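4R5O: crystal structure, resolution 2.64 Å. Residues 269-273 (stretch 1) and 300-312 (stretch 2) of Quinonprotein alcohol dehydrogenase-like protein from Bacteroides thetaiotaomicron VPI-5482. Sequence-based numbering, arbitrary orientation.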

ATOM      1  N   GLU A 269     -12.666 -27.353   8.603  1.00 44.69           N
ATOM      2  CA  GLU A 269     -11.574 -27.048   9.523  1.00 43.71           C
ATOM      3  C   GLU A 269     -10.392 -27.952   9.267  1.00 49.21           C
ATOM      4  O   GLU A 269     -10.565 -29.114   8.895  1.00 48.72           O
ATOM      5  CB  GLU A 269     -12.005 -27.180  10.994  1.00 44.52           C
ATOM      6  CG  GLU A 269     -13.014 -26.150  11.483  1.00 51.08           C
ATOM      7  CD  GLU A 269     -13.465 -26.345  12.921  1.00 81.21           C
ATOM      8  OE1 GLU A 269     -13.229 -27.441  13.478  1.00 84.27           O
ATOM      9  OE2 GLU A 269     -14.118 -25.427  13.468  1.00 78.41           O
ATOM     10  N   LEU A 270      -9.195 -27.397   9.448  1.00 46.50           N
ATOM     11  CA  LEU A 270      -7.904 -28.083   9.432  1.00 46.83           C
ATOM     12  C   LEU A 270      -7.444 -28.199  10.861  1.00 49.17           C
ATOM     13  O   LEU A 270      -7.811 -27.348  11.665  1.00 47.94           O
ATOM     14  CB  LEU A 270      -6.847 -27.369   8.542  1.00 46.57           C
ATOM     15  CG  LEU A 270      -7.028 -27.426   7.023  1.00 50.75           C
ATOM     16  CD1 LEU A 270      -5.964 -26.593   6.339  1.00 50.34           C
ATOM     17  CD2 LEU A 270      -6.970 -28.859   6.500  1.00 50.13           C
ATOM     18  N   ASP A 271      -6.674 -29.242  11.206  1.00 47.14           N
ATOM     19  CA  ASP A 271      -6.191 -29.423  12.576  1.00 46.85           C
ATOM     20  C   ASP A 271      -5.008 -28.465  12.810  1.00 50.98           C
ATOM     21  O   ASP A 271      -3.853 -28.889  12.850  1.00 52.18           O
ATOM     22  CB  ASP A 271      -5.817 -30.901  12.843  1.00 48.70           C
ATOM     23  CG  ASP A 271      -5.462 -31.265  14.283  1.00 57.10           C
ATOM     24  OD1 ASP A 271      -5.839 -30.495  15.220  1.00 55.49           O
ATOM     25  OD2 ASP A 271      -4.857 -32.341  14.487  1.00 64.49           O
ATOM     26  N   ILE A 272      -5.311 -27.149  12.905  1.00 45.95           N
ATOM     27  CA  ILE A 272      -4.372 -26.050  13.142  1.00 44.19           C
ATOM     28  C   ILE A 272      -5.053 -25.095  14.110  1.00 51.99           C
ATOM     29  O   ILE A 272      -5.869 -24.273  13.684  1.00 51.09           O
ATOM     30  CB  ILE A 272      -3.869 -25.325  11.850  1.00 45.99           C
ATOM     31  CG1 ILE A 272      -3.367 -26.301  10.764  1.00 45.42           C
ATOM     32  CG2 ILE A 272      -2.780 -24.243  12.197  1.00 48.29           C
ATOM     33  CD1 ILE A 272      -3.262 -25.735   9.383  1.00 45.06           C
ATOM     34  N   ILE A 273      -4.748 -25.236  15.420  1.00 51.73           N
ATOM     35  CA  ILE A 273      -5.289 -24.385  16.482  1.00 51.94           C
ATOM     36  C   ILE A 273      -4.590 -23.041  16.434  1.00 53.83           C
ATOM     37  O   ILE A 273      -3.371 -22.972  16.517  1.00 52.84           O
ATOM     38  CB  ILE A 273      -5.175 -25.015  17.917  1.00 56.16           C
ATOM     39  CG1 ILE A 273      -5.517 -26.548  18.015  1.00 56.70           C
ATOM     40  CG2 ILE A 273      -5.807 -24.133  19.018  1.00 55.31           C
ATOM     41  CD1 ILE A 273      -6.825 -26.948  17.632  1.00 63.47           C
ATOM     42  N   ILE A 300       5.328 -24.650  13.313  1.00 51.28           N
ATOM     43  CA  ILE A 300       5.359 -24.239  11.897  1.00 49.47           C
ATOM     44  C   ILE A 300       4.641 -25.335  11.138  1.00 51.26           C
ATOM     45  O   ILE A 300       5.107 -26.483  11.124  1.00 50.34           O
ATOM     46  CB  ILE A 300       6.784 -23.960  11.374  1.00 52.48           C
ATOM     47  CG1 ILE A 300       7.518 -22.954  12.286  1.00 53.05           C
ATOM     48  CG2 ILE A 300       6.730 -23.510   9.907  1.00 52.14           C
ATOM     49  CD1 ILE A 300       8.984 -22.788  12.023  1.00 62.57           C
ATOM     50  N   VAL A 301       3.464 -25.014  10.589  1.00 47.22           N
ATOM     51  CA  VAL A 301       2.647 -26.023   9.931  1.00 46.94           C
ATOM     52  C   VAL A 301       2.786 -25.914   8.407  1.00 49.31           C
ATOM     53  O   VAL A 301       2.515 -24.882   7.834  1.00 49.02           O
ATOM     54  CB  VAL A 301       1.161 -25.924  10.361  1.00 50.77           C
ATOM     55  CG1 VAL A 301       0.303 -26.955   9.636  1.00 51.14           C
ATOM     56  CG2 VAL A 301       1.021 -26.094  11.871  1.00 50.99           C
ATOM     57  N   LYS A 302       3.173 -27.011   7.772  1.00 46.16           N
ATOM     58  CA  LYS A 302       3.242 -27.194   6.327  1.00 45.62           C
ATOM     59  C   LYS A 302       1.907 -27.727   5.868  1.00 49.98           C
ATOM     60  O   LYS A 302       1.449 -28.721   6.422  1.00 50.32           O
ATOM     61  CB  LYS A 302       4.400 -28.138   5.987  1.00 47.39           C
ATOM     62  CG  LYS A 302       4.589 -28.560   4.547  1.00 45.66           C
ATOM     63  CD  LYS A 302       5.718 -29.569   4.566  1.00 56.18           C
ATOM     64  CE  LYS A 302       6.242 -30.062   3.256  1.00 66.41           C
ATOM     65  NZ  LYS A 302       7.374 -31.001   3.438  1.00 70.10           N
ATOM     66  N   ILE A 303       1.257 -27.042   4.912  1.00 45.47           N
ATOM     67  CA  ILE A 303      -0.038 -27.484   4.394  1.00 44.66           C
ATOM     68  C   ILE A 303       0.246 -27.983   2.998  1.00 50.50           C
ATOM     69  O   ILE A 303       0.586 -27.183   2.118  1.00 50.86           O
ATOM     70  CB  ILE A 303      -1.161 -26.399   4.460  1.00 45.95           C
ATOM     71  CG1 ILE A 303      -1.186 -25.667   5.849  1.00 45.18           C
ATOM     72  CG2 ILE A 303      -2.528 -27.012   4.088  1.00 45.32           C
ATOM     73  CD1 ILE A 303      -2.110 -24.346   5.985  1.00 38.10           C
ATOM     74  N   LYS A 304       0.190 -29.310   2.798  1.00 46.79           N
ATOM     75  CA  LYS A 304       0.516 -29.831   1.482  1.00 46.86           C
ATOM     76  C   LYS A 304      -0.725 -29.681   0.561  1.00 51.36           C
ATOM     77  O   LYS A 304      -1.809 -29.317   1.037  1.00 50.61           O
ATOM     78  CB  LYS A 304       1.007 -31.280   1.583  1.00 49.99           C
ATOM     79  CG  LYS A 304       2.228 -31.494   2.495  1.00 55.99           C
ATOM     80  CD  LYS A 304       2.578 -32.978   2.539  1.00 60.88           C
ATOM     81  CE  LYS A 304       3.724 -33.342   3.441  1.00 68.26           C
ATOM     82  NZ  LYS A 304       4.018 -34.796   3.370  1.00 75.22           N
ATOM     83  N   ASN A 305      -0.537 -29.910  -0.759  1.00 48.43           N
ATOM     84  CA  ASN A 305      -1.560 -29.839  -1.812  1.00 47.80           C
ATOM     85  C   ASN A 305      -2.816 -30.667  -1.471  1.00 50.63           C
ATOM     86  O   ASN A 305      -3.926 -30.279  -1.846  1.00 50.60           O
ATOM     87  CB  ASN A 305      -0.986 -30.340  -3.161  1.00 49.59           C
ATOM     88  CG  ASN A 305       0.202 -29.560  -3.735  1.00 84.08           C
ATOM     89  OD1 ASN A 305       0.750 -28.605  -3.135  1.00 70.09           O
ATOM     90  ND2 ASN A 305       0.629 -29.972  -4.937  1.00 78.77           N
ATOM     91  N   ASP A 306      -2.647 -31.794  -0.782  1.00 46.41           N
ATOM     92  CA  ASP A 306      -3.782 -32.656  -0.453  1.00 47.07           C
ATOM     93  C   ASP A 306      -4.362 -32.279   0.934  1.00 51.55           C
ATOM     94  O   ASP A 306      -5.237 -32.975   1.457  1.00 51.78           O
ATOM     95  CB  ASP A 306      -3.367 -34.143  -0.504  1.00 49.54           C
ATOM     96  CG  ASP A 306      -2.270 -34.585   0.459  1.00 61.84           C
ATOM     97  OD1 ASP A 306      -1.689 -33.705   1.166  1.00 58.88           O
ATOM     98  OD2 ASP A 306      -2.004 -35.810   0.527  1.00 72.95           O
ATOM     99  N   PHE A 307      -3.854 -31.172   1.506  1.00 47.43           N
ATOM    100  CA  PHE A 307      -4.236 -30.527   2.768  1.00 46.82           C
ATOM    101  C   PHE A 307      -3.904 -31.448   3.991  1.00 50.19           C
ATOM    102  O   PHE A 307      -4.486 -31.286   5.088  1.00 48.48           O
ATOM    103  CB  PHE A 307      -5.722 -30.099   2.754  1.00 48.06           C
ATOM    104  CG  PHE A 307      -5.957 -28.785   2.027  1.00 48.56           C
ATOM    105  CD1 PHE A 307      -5.326 -28.512   0.811  1.00 51.84           C
ATOM    106  CD2 PHE A 307      -6.860 -27.857   2.518  1.00 50.06           C
ATOM    107  CE1 PHE A 307      -5.527 -27.299   0.153  1.00 52.64           C
ATOM    108  CE2 PHE A 307      -7.089 -26.649   1.840  1.00 52.59           C
ATOM    109  CZ  PHE A 307      -6.411 -26.375   0.673  1.00 50.69           C
ATOM    110  N   THR A 308      -2.873 -32.319   3.821  1.00 46.52           N
ATOM    111  CA  THR A 308      -2.300 -33.074   4.933  1.00 45.97           C
ATOM    112  C   THR A 308      -1.307 -32.094   5.595  1.00 48.28           C
ATOM    113  O   THR A 308      -0.820 -31.165   4.948  1.00 46.86           O
ATOM    114  CB  THR A 308      -1.696 -34.437   4.527  1.00 50.29           C
ATOM    115  OG1 THR A 308      -0.660 -34.240   3.570  1.00 48.16           O
ATOM    116  CG2 THR A 308      -2.723 -35.408   3.991  1.00 45.99           C
ATOM    117  N   LEU A 309      -1.017 -32.296   6.872  1.00 44.53           N
ATOM    118  CA  LEU A 309      -0.186 -31.391   7.634  1.00 42.09           C
ATOM    119  C   LEU A 309       1.078 -32.024   8.175  1.00 48.35           C
ATOM    120  O   LEU A 309       1.052 -33.119   8.762  1.00 49.96           O
ATOM    121  CB  LEU A 309      -1.007 -30.878   8.841  1.00 41.22           C
ATOM    122  CG  LEU A 309      -2.413 -30.294   8.564  1.00 43.88           C
ATOM    123  CD1 LEU A 309      -3.120 -29.932   9.861  1.00 42.68           C
ATOM    124  CD2 LEU A 309      -2.346 -29.078   7.623  1.00 46.15           C
ATOM    125  N   GLU A 310       2.172 -31.265   8.069  1.00 44.99           N
ATOM    126  CA  GLU A 310       3.492 -31.566   8.637  1.00 45.16           C
ATOM    127  C   GLU A 310       3.772 -30.469   9.630  1.00 49.70           C
ATOM    128  O   GLU A 310       3.581 -29.301   9.301  1.00 49.57           O
ATOM    129  CB  GLU A 310       4.580 -31.710   7.553  1.00 46.46           C
ATOM    130  CG  GLU A 310       5.971 -32.073   8.045  1.00 53.86           C
ATOM    131  CD  GLU A 310       6.969 -32.369   6.938  1.00 80.88           C
ATOM    132  OE1 GLU A 310       6.644 -33.199   6.056  1.00 80.24           O
ATOM    133  OE2 GLU A 310       8.096 -31.818   6.986  1.00 77.80           O
ATOM    134  N   LYS A 311       4.119 -30.835  10.870  1.00 45.59           N
ATOM    135  CA  LYS A 311       4.327 -29.879  11.947  1.00 43.95           C
ATOM    136  C   LYS A 311       5.723 -30.019  12.571  1.00 50.77           C
ATOM    137  O   LYS A 311       6.119 -31.111  12.973  1.00 52.47           O
ATOM    138  CB  LYS A 311       3.248 -30.057  13.036  1.00 44.00           C
ATOM    139  CG  LYS A 311       1.828 -29.798  12.539  1.00 40.33           C
ATOM    140  CD  LYS A 311       0.807 -29.880  13.629  1.00 40.93           C
ATOM    141  CE  LYS A 311      -0.587 -29.674  13.081  1.00 43.73           C
ATOM    142  NZ  LYS A 311      -1.596 -29.695  14.182  1.00 44.23           N
ATOM    143  N   VAL A 312       6.435 -28.886  12.676  1.00 47.69           N
ATOM    144  CA  VAL A 312       7.757 -28.705  13.275  1.00 48.89           C
ATOM    145  C   VAL A 312       7.619 -27.741  14.436  1.00 53.57           C
ATOM    146  O   VAL A 312       7.208 -26.601  14.199  1.00 54.09           O
ATOM    147  CB  VAL A 312       8.812 -28.200  12.242  1.00 53.93           C
ATOM    148  CG1 VAL A 312      10.134 -27.844  12.924  1.00 54.30           C
ATOM    149  CG2 VAL A 312       9.030 -29.207  11.105  1.00 54.24           C
TER

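Residues 300-312 form a β-hairpin whose strands, 300-303 and 309-312, are joined through a type I turn from Lys304 to Phe307; one face of it receives the bend of the chain at Asp271. Alternation along the strands sets the sides: Val301, Ile303, Leu309 and Lys311 direct their CA-to-CB bonds toward residues 269-273, whereas Lys302 points away and forms a salt bridge to Glu310 within the hairpin (NZ to OE1, 3.5 Å; a weak hydrogen bond).

Leu270, buried and also pointing toward the hairpin, adopts the m,t rotamer. Its CD1 lies 4.1 Å from Ile303 CG2, and both Leu270 CD1 and Leu270 CD2 lie 4.1 Å from Phe307 CD2, CD2 meeting that ring obliquely. The same Leu270 CD2 is 3.7 Å from the carbonyl O of Phe307, so the leucine packs on backbone as well as ring. Phe307 has a positive phi (66°); its CA-to-CB bond points toward stretch 1, and its chi1 is -81° (m).

Ile272 starts sideways, but its m,t conformation extends CD1 to the hairpin, 3.8 Å from both Val301 CG1 and Ile303 CD1. Its CG1 meets Leu309 CD1 at 3.7 Å, so one side chain touches both strands. Leu309, also m,t, brings that same CD1 within 3.2 Å of Asp271 O, a close approach of a methyl to a carbonyl.

The one hydrogen bond between the stretches runs from Lys311 NZ to Asp271 O, at 2.7 Å. With chi1 m and chi2 to chi4 all t, Lys311 is fully extended beyond CB, and this reach delivers its ammonium to the backbone at the corner. The Asp271 carboxylate, on a t side chain, stays farther off, with OD2 4.2 Å from Lys311 NZ: opposite charges are near, but beyond salt-bridge range.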